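Local structure of cation efflux system protein cusF (Escherichia coli, 3E6Z) at residues I8-V13 with D29-V34; I17-K22 with F43-Q48; D58-N63 with Q74-S79; K23-H28 with E38-F43; G12-I17 with I54-K59. The protein binds one copper ion per chain in the periplasm and, as metallochaperone of the Cus efflux system, helps provide resistance to copper and silver. The protein carries 1 engineered substitution. All coordinates share one frame; numbering follows the deposited sequence. Where two conformers were deposited one is given.

Contact 1: I8-V13 with D29-V34; sequences ISATGV and DPIAAV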
# COMPACT_ATOMS: atom_id res chain seq x y z
N ILE A 8 -2.89 -5.94 5.78
CA ILE A 8 -3.40 -6.27 4.44
C ILE A 8 -2.23 -6.28 3.50
O ILE A 8 -1.46 -5.34 3.45
CB ILE A 8 -4.45 -5.31 4.01
CG1 ILE A 8 -5.63 -5.26 5.01
CG2 ILE A 8 -4.98 -5.70 2.64
CD1 ILE A 8 -6.59 -4.19 4.80
N SER A 9 -2.06 -7.42 2.79
CA SER A 9 -1.01 -7.51 1.76
C SER A 9 -1.61 -7.31 0.39
O SER A 9 -2.73 -7.67 0.11
CB SER A 9 -0.32 -8.86 1.70
OG SER A 9 0.19 -9.31 2.91
N ALA A 10 -0.85 -6.63 -0.46
CA ALA A 10 -1.32 -6.34 -1.80
C ALA A 10 -0.17 -6.17 -2.74
O ALA A 10 0.97 -6.08 -2.39
CB ALA A 10 -2.14 -5.12 -1.79
N THR A 11 -0.53 -6.18 -4.03
CA THR A 11 0.39 -5.78 -5.09
C THR A 11 -0.24 -4.69 -5.93
O THR A 11 -1.44 -4.45 -5.86
CB THR A 11 0.77 -7.05 -5.99
OG1 THR A 11 -0.43 -7.63 -6.56
CG2 THR A 11 1.50 -8.15 -5.26
N GLY A 12 0.60 -3.98 -6.70
CA GLY A 12 0.04 -2.92 -7.55
C GLY A 12 1.15 -2.21 -8.33
O GLY A 12 2.25 -2.72 -8.36
N VAL A 13 0.73 -1.07 -8.85
CA VAL A 13 1.68 -0.25 -9.63
C VAL A 13 1.67 1.16 -8.98
O VAL A 13 0.62 1.76 -8.76
CB VAL A 13 1.25 -0.13 -11.11
CG1 VAL A 13 2.20 0.87 -11.87
CG2 VAL A 13 1.35 -1.56 -11.75
N ASP A 29 -3.79 -4.18 -7.44
CA ASP A 29 -4.45 -5.38 -8.00
C ASP A 29 -5.55 -5.79 -7.07
O ASP A 29 -5.61 -5.34 -5.90
CB ASP A 29 -3.42 -6.46 -8.18
CG ASP A 29 -2.28 -5.98 -9.06
OD1 ASP A 29 -2.60 -5.36 -10.18
OD2 ASP A 29 -1.15 -6.28 -8.76
N PRO A 30 -6.49 -6.64 -7.53
CA PRO A 30 -7.54 -7.09 -6.58
C PRO A 30 -6.90 -7.67 -5.31
O PRO A 30 -5.84 -8.35 -5.36
CB PRO A 30 -8.33 -8.13 -7.41
CG PRO A 30 -8.06 -7.73 -8.84
CD PRO A 30 -6.64 -7.26 -8.85
N ILE A 31 -7.62 -7.44 -4.22
CA ILE A 31 -7.11 -7.97 -2.91
C ILE A 31 -8.13 -9.00 -2.34
O ILE A 31 -9.19 -8.58 -1.83
CB ILE A 31 -6.91 -6.88 -1.86
CG1 ILE A 31 -6.03 -5.71 -2.39
CG2 ILE A 31 -6.23 -7.53 -0.58
CD1 ILE A 31 -5.94 -4.59 -1.48
N ALA A 32 -7.79 -10.26 -2.43
CA ALA A 32 -8.70 -11.33 -2.02
C ALA A 32 -9.15 -11.20 -0.60
O ALA A 32 -10.36 -11.44 -0.30
CB ALA A 32 -7.98 -12.71 -2.24
N ALA A 33 -8.24 -10.91 0.33
CA ALA A 33 -8.57 -11.02 1.75
C ALA A 33 -9.67 -10.09 2.13
O ALA A 33 -10.36 -10.34 3.15
CB ALA A 33 -7.38 -10.73 2.62
N VAL A 34 -9.85 -8.98 1.45
CA VAL A 34 -10.84 -8.00 1.74
C VAL A 34 -11.88 -7.87 0.62
O VAL A 34 -12.67 -6.93 0.60
CB VAL A 34 -10.25 -6.62 2.12
CG1 VAL A 34 -9.44 -6.72 3.40
CG2 VAL A 34 -9.42 -6.04 0.99
O HOH W 1 -3.33 -6.78 -4.45

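Contact 2: I17-K22 with F43-Q48; sequences IDLESK and FTITPQ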
# COMPACT_ATOMS: atom_id res chain seq x y z
N ILE A 17 4.40 9.51 -6.13
CA ILE A 17 5.15 9.52 -4.87
C ILE A 17 5.32 10.93 -4.47
O ILE A 17 5.96 11.72 -5.18
CB ILE A 17 6.52 8.81 -4.98
CG1 ILE A 17 6.34 7.35 -5.40
CG2 ILE A 17 7.26 8.92 -3.63
CD1 ILE A 17 7.65 6.75 -5.92
N ASP A 18 4.81 11.31 -3.29
CA ASP A 18 4.94 12.68 -2.83
C ASP A 18 5.61 12.62 -1.47
O ASP A 18 4.99 12.27 -0.45
CB ASP A 18 3.58 13.35 -2.74
CG ASP A 18 3.67 14.85 -2.30
OD1 ASP A 18 4.64 15.27 -1.70
OD2 ASP A 18 2.71 15.54 -2.55
N LEU A 19 6.89 12.89 -1.44
CA LEU A 19 7.67 12.89 -0.18
C LEU A 19 7.57 14.16 0.65
O LEU A 19 8.26 14.29 1.71
CB LEU A 19 9.13 12.61 -0.47
CG LEU A 19 9.38 11.24 -1.10
CD1 LEU A 19 10.87 10.98 -1.28
CD2 LEU A 19 8.65 10.11 -0.33
N GLU A 20 6.74 15.10 0.28
CA GLU A 20 6.40 16.21 1.16
C GLU A 20 5.23 15.79 2.05
O GLU A 20 5.23 16.01 3.28
CB GLU A 20 6.01 17.47 0.35
CG GLU A 20 7.16 18.46 0.21
CD GLU A 20 6.98 19.42 -0.97
OE1 GLU A 20 5.88 19.46 -1.61
OE2 GLU A 20 7.95 20.15 -1.29
N SER A 21 4.20 15.22 1.45
CA SER A 21 3.01 14.82 2.18
C SER A 21 3.11 13.40 2.68
O SER A 21 2.24 12.98 3.45
CB SER A 21 1.78 14.94 1.35
OG SER A 21 1.85 14.10 0.19
N LYS A 22 4.18 12.69 2.24
CA LYS A 22 4.45 11.28 2.66
C LYS A 22 3.31 10.35 2.18
O LYS A 22 2.81 9.52 2.91
CB LYS A 22 4.66 11.15 4.18
CG LYS A 22 5.82 12.04 4.72
CD LYS A 22 7.21 11.68 4.18
CE LYS A 22 8.42 12.36 4.79
NZ LYS A 22 8.45 13.82 4.60
N PHE A 43 -1.60 5.76 0.01
CA PHE A 43 -0.95 5.03 1.14
C PHE A 43 0.06 5.95 1.76
O PHE A 43 0.74 6.76 1.14
CB PHE A 43 -0.28 3.74 0.61
CG PHE A 43 -1.27 2.76 0.06
CD1 PHE A 43 -1.90 1.84 0.95
CD2 PHE A 43 -1.70 2.79 -1.31
CE1 PHE A 43 -2.93 1.07 0.57
CE2 PHE A 43 -2.69 1.93 -1.71
CZ PHE A 43 -3.33 1.05 -0.83
N THR A 44 0.11 5.86 3.11
CA THR A 44 0.90 6.79 3.91
C THR A 44 2.21 6.20 4.37
O THR A 44 2.24 5.10 4.92
CB THR A 44 0.06 7.25 5.13
OG1 THR A 44 -1.12 7.89 4.68
CG2 THR A 44 0.84 8.22 6.03
N ILE A 45 3.31 6.93 4.15
CA ILE A 45 4.62 6.56 4.64
C ILE A 45 4.72 7.16 6.04
O ILE A 45 4.55 8.36 6.26
CB ILE A 45 5.74 7.19 3.78
CG1 ILE A 45 5.58 6.83 2.30
CG2 ILE A 45 7.10 6.80 4.34
CD1 ILE A 45 6.47 7.71 1.42
N THR A 46 4.98 6.30 7.02
CA THR A 46 5.25 6.74 8.40
C THR A 46 6.71 6.46 8.71
O THR A 46 7.42 5.74 8.00
CB THR A 46 4.34 5.95 9.40
OG1 THR A 46 4.90 4.67 9.48
CG2 THR A 46 2.87 5.95 8.98
N PRO A 47 7.20 6.94 9.87
CA PRO A 47 8.58 6.61 10.26
C PRO A 47 8.78 5.10 10.49
O PRO A 47 9.94 4.63 10.46
CB PRO A 47 8.82 7.45 11.50
CG PRO A 47 7.93 8.48 11.42
CD PRO A 47 6.65 7.96 10.76
N GLN A 48 7.69 4.33 10.70
CA GLN A 48 7.81 2.89 10.88
C GLN A 48 7.73 2.11 9.58
O GLN A 48 8.01 0.92 9.58
CB GLN A 48 6.72 2.38 11.82
CG GLN A 48 6.88 2.88 13.24
CD GLN A 48 6.44 4.40 13.39
OE1 GLN A 48 5.59 4.94 12.69
NE2 GLN A 48 6.97 5.00 14.43

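Contact 3: D58-N63 with Q74-S79; sequences DKVAFN and QDIKVS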
# COMPACT_ATOMS: atom_id res chain seq x y z
N ASP A 58 6.55 1.34 -11.19
CA ASP A 58 7.05 0.08 -10.68
C ASP A 58 5.90 -0.79 -10.19
O ASP A 58 4.90 -0.28 -9.51
CB ASP A 58 7.95 0.28 -9.46
CG ASP A 58 9.35 0.75 -9.77
OD1 ASP A 58 9.77 0.73 -10.96
OD2 ASP A 58 10.05 1.18 -8.80
N LYS A 59 5.82 -2.03 -10.57
CA LYS A 59 4.98 -2.99 -9.87
C LYS A 59 5.64 -3.15 -8.47
O LYS A 59 6.81 -3.26 -8.35
CB LYS A 59 5.01 -4.33 -10.63
CG LYS A 59 4.67 -4.33 -12.01
CD LYS A 59 4.70 -5.76 -12.69
CE LYS A 59 4.29 -5.60 -14.12
NZ LYS A 59 4.24 -6.84 -14.84
N VAL A 60 4.83 -3.24 -7.41
CA VAL A 60 5.21 -3.36 -6.00
C VAL A 60 4.39 -4.39 -5.28
O VAL A 60 3.27 -4.66 -5.62
CB VAL A 60 5.14 -1.97 -5.29
CG1 VAL A 60 6.24 -1.01 -5.77
CG2 VAL A 60 3.73 -1.37 -5.51
N ALA A 61 5.04 -4.90 -4.20
CA ALA A 61 4.36 -5.71 -3.16
C ALA A 61 4.45 -4.86 -1.86
O ALA A 61 5.48 -4.32 -1.54
CB ALA A 61 5.15 -7.01 -2.97
N PHE A 62 3.30 -4.77 -1.16
CA PHE A 62 3.30 -3.90 -0.02
C PHE A 62 2.28 -4.45 0.94
O PHE A 62 1.41 -5.23 0.66
CB PHE A 62 3.03 -2.41 -0.42
CG PHE A 62 1.72 -2.20 -1.09
CD1 PHE A 62 1.50 -2.51 -2.49
CD2 PHE A 62 0.60 -1.63 -0.37
CE1 PHE A 62 0.28 -2.29 -3.05
CE2 PHE A 62 -0.57 -1.36 -0.98
CZ PHE A 62 -0.78 -1.66 -2.35
N ASN A 63 2.49 -3.96 2.18
CA ASN A 63 1.61 -4.41 3.30
C ASN A 63 1.22 -3.12 4.03
O ASN A 63 2.02 -2.21 4.18
CB ASN A 63 2.36 -5.31 4.30
CG ASN A 63 2.61 -6.65 3.66
OD1 ASN A 63 1.70 -7.47 3.55
ND2 ASN A 63 3.77 -6.80 3.00
N GLN A 74 3.24 -0.63 6.11
CA GLN A 74 4.22 -1.38 6.85
C GLN A 74 5.54 -1.48 6.05
O GLN A 74 6.62 -1.35 6.64
CB GLN A 74 3.72 -2.82 7.12
CG GLN A 74 2.37 -2.93 7.92
CD GLN A 74 2.60 -2.58 9.41
OE1 GLN A 74 2.63 -1.39 9.75
NE2 GLN A 74 2.77 -3.61 10.22
N ASP A 75 5.41 -1.75 4.74
CA ASP A 75 6.61 -1.99 3.91
C ASP A 75 6.15 -1.91 2.46
O ASP A 75 4.96 -2.04 2.15
CB ASP A 75 7.25 -3.34 4.25
CG ASP A 75 6.24 -4.49 4.20
OD1 ASP A 75 5.70 -4.78 3.11
OD2 ASP A 75 5.84 -4.96 5.30
N ILE A 76 7.13 -1.70 1.57
CA ILE A 76 6.85 -1.68 0.13
C ILE A 76 8.17 -1.97 -0.49
O ILE A 76 9.20 -1.49 -0.14
CB ILE A 76 6.25 -0.28 -0.29
CG1 ILE A 76 5.95 -0.31 -1.82
CG2 ILE A 76 7.13 0.90 0.09
CD1 ILE A 76 5.03 0.78 -2.20
N LYS A 77 8.10 -2.78 -1.58
CA LYS A 77 9.25 -3.16 -2.34
C LYS A 77 8.81 -3.38 -3.74
O LYS A 77 7.71 -3.76 -3.99
CB LYS A 77 9.93 -4.44 -1.89
CG LYS A 77 9.18 -5.66 -2.00
CD LYS A 77 10.16 -6.84 -1.72
CE LYS A 77 9.91 -8.15 -2.52
NZ LYS A 77 9.47 -8.28 -3.94
N VAL A 78 9.76 -3.30 -4.70
CA VAL A 78 9.45 -3.70 -6.11
C VAL A 78 9.22 -5.23 -6.13
O VAL A 78 9.89 -5.99 -5.44
CB VAL A 78 10.65 -3.36 -7.05
CG1 VAL A 78 10.50 -4.12 -8.44
CG2 VAL A 78 10.68 -1.87 -7.22
N SER A 79 8.23 -5.64 -6.92
CA SER A 79 7.92 -7.06 -7.09
C SER A 79 7.85 -7.42 -8.56
O SER A 79 7.83 -6.57 -9.41
CB SER A 79 6.67 -7.41 -6.37
OG SER A 79 5.62 -6.78 -6.94
O HOH W 2 6.94 -5.25 0.76

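Contact 4: K23-H28 with E38-F43; sequences KITIHH and EMTMRF. With CU (copper (II) ion), chain B; ACT (acetate ion), chain C.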
# COMPACT_ATOMS: atom_id res chain seq x y z
N LYS A 23 2.96 10.50 0.86
CA LYS A 23 1.85 9.76 0.28
C LYS A 23 2.34 9.05 -1.01
O LYS A 23 2.92 9.70 -1.88
CB LYS A 23 0.68 10.67 -0.06
CG LYS A 23 0.05 11.40 1.12
CD LYS A 23 -0.72 10.51 2.07
CE LYS A 23 -1.17 11.33 3.25
NZ LYS A 23 -2.16 10.57 4.13
N ILE A 24 2.07 7.79 -1.09
CA ILE A 24 2.33 7.01 -2.31
C ILE A 24 0.95 6.64 -2.84
O ILE A 24 0.16 5.95 -2.17
CB ILE A 24 3.12 5.75 -2.01
CG1 ILE A 24 4.46 6.10 -1.32
CG2 ILE A 24 3.44 5.00 -3.40
CD1 ILE A 24 5.23 4.96 -0.97
N THR A 25 0.64 7.08 -4.10
CA THR A 25 -0.59 6.73 -4.75
C THR A 25 -0.34 5.43 -5.58
O THR A 25 0.59 5.43 -6.42
CB THR A 25 -1.07 7.88 -5.65
OG1 THR A 25 -1.27 9.02 -4.82
CG2 THR A 25 -2.34 7.59 -6.36
N ILE A 26 -1.08 4.39 -5.27
CA ILE A 26 -0.88 3.06 -5.86
C ILE A 26 -2.15 2.58 -6.46
O ILE A 26 -3.24 2.63 -5.82
CB ILE A 26 -0.39 2.01 -4.80
CG1 ILE A 26 0.88 2.53 -4.15
CG2 ILE A 26 -0.21 0.59 -5.46
CD1 ILE A 26 1.41 1.58 -2.98
N HIS A 27 -2.06 2.04 -7.73
CA HIS A 27 -3.21 1.38 -8.29
C HIS A 27 -3.01 -0.13 -8.03
O HIS A 27 -2.11 -0.80 -8.57
CB HIS A 27 -3.29 1.67 -9.81
CG HIS A 27 -4.53 1.08 -10.39
ND1 HIS A 27 -5.75 1.56 -10.02
CD2 HIS A 27 -4.72 0.04 -11.27
CE1 HIS A 27 -6.66 0.83 -10.66
NE2 HIS A 27 -6.07 -0.10 -11.41
N HIS A 28 -3.76 -0.63 -7.00
CA HIS A 28 -3.56 -1.98 -6.52
C HIS A 28 -4.39 -3.02 -7.32
O HIS A 28 -5.47 -2.68 -7.83
CB HIS A 28 -3.78 -2.09 -4.99
CG HIS A 28 -5.22 -1.94 -4.53
ND1 HIS A 28 -6.20 -2.84 -4.80
CD2 HIS A 28 -5.82 -1.04 -3.68
CE1 HIS A 28 -7.34 -2.51 -4.15
NE2 HIS A 28 -7.15 -1.39 -3.44
N GLU A 38 -9.61 -3.99 -8.30
CA GLU A 38 -8.54 -3.06 -8.59
C GLU A 38 -8.98 -1.65 -8.11
O GLU A 38 -10.12 -1.24 -8.30
CB GLU A 38 -8.27 -3.00 -10.06
CG GLU A 38 -7.84 -4.28 -10.74
CD GLU A 38 -8.99 -5.11 -11.26
OE1 GLU A 38 -10.18 -4.88 -10.84
OE2 GLU A 38 -8.69 -6.02 -12.10
N MET A 39 -8.08 -0.89 -7.46
CA MET A 39 -8.44 0.44 -7.01
C MET A 39 -7.19 1.34 -6.97
O MET A 39 -6.15 0.84 -6.58
CB MET A 39 -8.97 0.48 -5.54
CG MET A 39 -10.16 -0.37 -5.25
SD MET A 39 -10.52 -0.50 -3.50
CE MET A 39 -11.24 1.08 -3.24
N THR A 40 -7.34 2.65 -7.25
CA THR A 40 -6.24 3.60 -6.97
C THR A 40 -6.51 4.17 -5.59
O THR A 40 -7.60 4.74 -5.31
CB THR A 40 -6.22 4.76 -8.02
OG1 THR A 40 -5.96 4.20 -9.32
CG2 THR A 40 -5.23 5.83 -7.66
N MET A 41 -5.51 4.07 -4.70
CA MET A 41 -5.63 4.50 -3.32
C MET A 41 -4.36 5.23 -2.92
O MET A 41 -3.28 4.98 -3.48
CB MET A 41 -5.91 3.34 -2.31
CG MET A 41 -7.08 2.47 -2.71
SD MET A 41 -7.50 1.28 -1.46
CE MET A 41 -8.55 2.20 -0.35
N ARG A 42 -4.49 6.09 -1.87
CA ARG A 42 -3.36 6.78 -1.28
C ARG A 42 -2.87 6.03 -0.06
O ARG A 42 -3.69 5.72 0.88
CB ARG A 42 -3.74 8.20 -0.83
CG ARG A 42 -4.06 9.10 -2.00
CD ARG A 42 -4.89 10.34 -1.58
NE ARG A 42 -4.27 11.25 -0.61
CZ ARG A 42 -3.38 12.20 -0.90
NH1 ARG A 42 -2.90 12.98 0.06
NH2 ARG A 42 -2.88 12.37 -2.12
N PHE A 43 -1.60 5.76 0.01
CA PHE A 43 -0.95 5.03 1.14
C PHE A 43 0.06 5.95 1.76
O PHE A 43 0.74 6.76 1.14
CB PHE A 43 -0.28 3.74 0.61
CG PHE A 43 -1.27 2.76 0.06
CD1 PHE A 43 -1.90 1.84 0.95
CD2 PHE A 43 -1.70 2.79 -1.31
CE1 PHE A 43 -2.93 1.07 0.57
CE2 PHE A 43 -2.69 1.93 -1.71
CZ PHE A 43 -3.33 1.05 -0.83
CU CU B . -8.57 -0.60 -2.32
C ACT C . -5.33 9.34 2.36
O ACT C . -4.29 9.17 2.95
OXT ACT C . -5.62 10.48 1.84
CH3 ACT C . -6.25 8.20 2.24
O HOH W 3 -3.27 10.90 -4.68

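Contact 5: G12-I17 with I54-K59; sequences GVVKGI and IKTGDK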
# COMPACT_ATOMS: atom_id res chain seq x y z
N GLY A 12 0.60 -3.98 -6.70
CA GLY A 12 0.04 -2.92 -7.55
C GLY A 12 1.15 -2.21 -8.33
O GLY A 12 2.25 -2.72 -8.36
N VAL A 13 0.73 -1.07 -8.85
CA VAL A 13 1.68 -0.25 -9.63
C VAL A 13 1.67 1.16 -8.98
O VAL A 13 0.62 1.76 -8.76
CB VAL A 13 1.25 -0.13 -11.11
CG1 VAL A 13 2.20 0.87 -11.87
CG2 VAL A 13 1.35 -1.56 -11.75
N VAL A 14 2.85 1.69 -8.75
CA VAL A 14 3.03 3.02 -8.16
C VAL A 14 2.63 4.08 -9.24
O VAL A 14 3.20 4.08 -10.36
CB VAL A 14 4.42 3.27 -7.72
CG1 VAL A 14 4.63 4.70 -7.22
CG2 VAL A 14 4.84 2.20 -6.66
N LYS A 15 1.72 5.00 -8.90
CA LYS A 15 1.38 6.04 -9.84
C LYS A 15 1.84 7.41 -9.43
O LYS A 15 2.07 8.24 -10.30
CB LYS A 15 -0.09 5.90 -10.08
CG LYS A 15 -0.50 4.58 -10.70
CD LYS A 15 0.07 4.37 -12.06
CE LYS A 15 -0.35 5.45 -13.11
NZ LYS A 15 0.24 5.16 -14.44
N GLY A 16 2.10 7.64 -8.13
CA GLY A 16 2.64 8.88 -7.68
C GLY A 16 3.39 8.70 -6.35
O GLY A 16 2.95 7.83 -5.53
N ILE A 17 4.40 9.51 -6.13
CA ILE A 17 5.15 9.52 -4.87
C ILE A 17 5.32 10.93 -4.47
O ILE A 17 5.96 11.72 -5.18
CB ILE A 17 6.52 8.81 -4.98
CG1 ILE A 17 6.34 7.35 -5.40
CG2 ILE A 17 7.26 8.92 -3.63
CD1 ILE A 17 7.65 6.75 -5.92
N ILE A 54 11.73 2.73 -4.87
CA ILE A 54 10.59 2.63 -5.84
C ILE A 54 10.48 3.92 -6.67
O ILE A 54 10.99 4.98 -6.32
CB ILE A 54 9.28 2.36 -5.10
CG1 ILE A 54 9.04 3.47 -4.06
CG2 ILE A 54 9.29 0.94 -4.44
CD1 ILE A 54 7.57 3.56 -3.56
N LYS A 55 9.79 3.76 -7.79
CA LYS A 55 9.52 4.91 -8.72
C LYS A 55 8.18 4.67 -9.42
O LYS A 55 7.66 3.54 -9.42
CB LYS A 55 10.64 5.15 -9.70
CG LYS A 55 10.82 3.99 -10.66
CD LYS A 55 12.11 4.16 -11.47
CE LYS A 55 12.31 3.08 -12.51
NZ LYS A 55 12.32 1.73 -11.92
N THR A 56 7.60 5.73 -9.95
CA THR A 56 6.34 5.60 -10.64
C THR A 56 6.46 4.58 -11.78
O THR A 56 7.52 4.51 -12.48
CB THR A 56 5.77 6.92 -11.11
OG1 THR A 56 6.71 7.46 -12.06
CG2 THR A 56 5.51 7.86 -9.96
N GLY A 57 5.40 3.81 -11.96
CA GLY A 57 5.36 2.68 -12.89
C GLY A 57 5.90 1.36 -12.39
O GLY A 57 5.64 0.31 -12.98
N ASP A 58 6.55 1.34 -11.19
CA ASP A 58 7.05 0.08 -10.68
C ASP A 58 5.90 -0.79 -10.19
O ASP A 58 4.90 -0.28 -9.51
CB ASP A 58 7.95 0.28 -9.46
CG ASP A 58 9.35 0.75 -9.77
OD1 ASP A 58 9.77 0.73 -10.96
OD2 ASP A 58 10.05 1.18 -8.80
N LYS A 59 5.82 -2.03 -10.57
CA LYS A 59 4.98 -2.99 -9.87
C LYS A 59 5.64 -3.15 -8.47
O LYS A 59 6.81 -3.26 -8.35
CB LYS A 59 5.01 -4.33 -10.63
CG LYS A 59 4.67 -4.33 -12.01
CD LYS A 59 4.70 -5.76 -12.69
CE LYS A 59 4.29 -5.60 -14.12
NZ LYS A 59 4.24 -6.84 -14.84

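Contact 1: I8-V13 with D29-V34
The carboxylate of Asp29 is the flat side-chain group to look at first, and its edge does the work: OD2 accepts a hydrogen bond from the hydroxyl of Thr11, OG1 to OD2 2.7 Å, on the anti lone pair, the one turned away from OD1. Thr11 makes this possible by placing OG1 between its own backbone N and carbonyl carbon (chi1 58°). The second flat group is the peptide carbonyl of Thr11. Asp29 N donates to Thr11 O at 2.8 Å, from 29° above the carbonyl plane and so missing the lone pairs. Thr11 holds Asp29 by both backbone and side chain. Just beyond, a water accepts from Thr11 N at 2.9 Å and can donate to Pro30 O, bridging the two segments where they draw apart.

From there on the contact turns apolar. Ile31 CD1 sits 3.8 Å from Ala10 CB, while Ile31 CG2 reaches Ile8 CG2 at 3.9 Å, the two isoleucines crossing at about a right angle. At the far end Ile8 CD1 meets Val34 CG1 at 4.1 Å.

The loop 29-34, leading from strand 23-28 to strand 39-44, is therefore laid along the start of strand 8-18 in this OB-fold barrel. Ile31, whose nearest side-chain atom is about 5 Å from the copper, also packs on the engineered Ala36, and strand 59-67 pairs with 8-18 through Ala10 to Phe62 and Gly12 to Val60.

Contact 2: I17-K22 with F43-Q48
One backbone hydrogen bond joins these two segments: Ile45 N donates to Lys22 O at 2.9 Å and nearly straight (168°), though from above the carbonyl plane. The same oxygen receives a CA-H contact from Thr44. Beside it, Ile45 CD1 meets Leu19 CD2 at 3.7 Å, crossing obliquely, and Lys22 CB lies 3.5 Å from Ile45 O.

What positions Lys22 and Leu19 is the tight turn between strands 8-18 and 23-28. Lys22 has a positive phi (64°), and its side chain, bent at chi2 and chi4, curls back so that NZ donates to Leu19 O at 2.9 Å. Asp18 OD1 grips the bend twice: Glu20 N donates to it at 2.9 Å on the anti lone pair, an Asx turn, and Ser21 N at 3.2 Å from above the carboxylate plane, the wider Asx motif. Further out, Ile45 rests on Ile24 and Met51, and Thr44 OG1 is hydrogen-bonded to Lys23 NZ.

Bonds inside the 18-22 turn outnumber the single one across, so it probably holds its shape largely by itself. The Lys22 ammonium plays no part in the join, which rests on the Leu19-Ile45 methyl contact and one backbone hydrogen bond at the barrel rim.

Contact 3: D58-N63 with Q74-S79
Asp75 puts CG between its backbone N and carbonyl carbon (chi1 52°), and Asn63 sets its own CG anti to the carbonyl carbon (chi1 -72°). These torsions bring amide to carboxylate: Asn63 ND2 donates to Asp75 OD1 at 2.8 Å, almost straight (173°), in the amide plane and on the syn lone pair, with the two flat groups well twisted from each other. A water gives Asp75 OD1 a second donor at 2.7 Å and links it to Ala61 O. The other end of the amide, Asn63 OD1, accepts from Ser9 OG.

On the Phe62 and Ile76 side, Ile76 carries CG1 anti to its N, so that CG1 touches both Val60 CB and Phe62 CB, 3.9 Å from each. Near the carboxy end Ser79 CB packs 3.7 Å from Ala61 CB.

The ladder is antiparallel: Ala61 N reaches Lys77 O at 2.9 Å, and Lys77 N answers to Ala61 O. It ends in a classic bulge, where Gln74 N donates to Asn63 O at 2.8 Å and Asp75 N only weakly to the same oxygen.

This hairpin is one side of the OB-fold barrel. Strand 59-67 continues the sheet into 8-18, Ile76 packs on Ile26 and Met51, and the Phe62 ring meets that of Phe43 edge-to-face.

Contact 4: K23-H28 with E38-F43
The copper is held by His28 NE2 at 2.0 Å, Met39 SD at 2.3 Å and Met41 SD at 2.3 Å. His28 holds CG between its backbone N and carbonyl carbon (chi1 70°) and runs beside Met39; chi1 and a nearly anti chi2 carry each methionine SD to the metal, while chi3 turns only the CE methyl. Met41 SD lies in the imidazole plane at its edge, Met39 O over one face.

The backbone forms an antiparallel hairpin of the OB-fold barrel, strands 23-28 and 39-44. Three hydrogen-bonded pairs, Ile24 with Phe43, Ile26 with Met41 and His28 with Met39, bring all three copper ligands to one face: alternate residues of one strand and the His28 paired with Met39.

On that same face Ile26 CD1 meets Phe43 CD2 at 3.7 Å, crossing at about a right angle; Phe62 packs against Ile26 and meets the Phe43 ring edge-to-face.

On the other face His27 ND1 and Thr40 OG1 share a hydrogen bond of 2.7 Å at the ring edge. An acetate, probably from the crystallisation liquor, spans Lys23 NZ (2.8 Å to O) and Arg42 NE (2.9 Å to OXT), and Lys23 CG lies over one face of the guanidinium.

Contact 5: G12-I17 with I54-K59
A type II beta turn, Lys55 to Asp58, leads into strand 59-67, and the middle of strand 8-18 docks on it. Gly57 takes the positive-phi position of the turn (84°), a shape that by itself favours glycine. Two bonds fasten the turn to Val14: Val14 N donates to Asp58 O at 2.9 Å and Gly57 N to Val14 O at 2.7 Å (170°), each donor in the plane of its carbonyl. Both polar atoms of the Val14 backbone are thereby used on the turn.

The turn also braces itself. Asp58 OD2 accepts from Lys55 N at 2.8 Å, met from above the carboxylate plane, while OD1 forms a salt bridge with Lys55 NZ at 2.9 Å on its syn lone pair.

Side chains of both segments add van der Waals contacts. Val14 CB lies 3.7 Å from Lys55 O, and Ile17 CD1 meets Ile54 CD1 at 4.0 Å, tip to tip. Thr56 CG2 lies alongside Lys15 O, 3.5 Å away.

Strand 8-18 bends here at a classic bulge, where Lys15 and Gly16 both face Thr25 of strand 23-28. Val14 and Ile54 pack against Ile24 on that strand and Val60 on 59-67, linking the surface turn to the neighbouring strands.

Contacts 3 and 4 are the hairpins with full antiparallel ladders and most of the buried side chains; they meet in the barrel interior where Phe62 and Ile76 reach Phe43 and Ile26. Strand 8-18 joins the two hairpins and is used by contacts 1, 2 and 5, at its start, end and middle. Contacts 2 and 5 are at the surface and rest on one or two backbone hydrogen bonds and turns braced by their own aspartates, whereas contact 1, partly buried, combines a polar grip with an apolar run whose Ile31 lies near the copper. All three protein ligands of the copper lie in contact 4. Along the chain, contact 4 nests inside contact 2, and that inside contact 5.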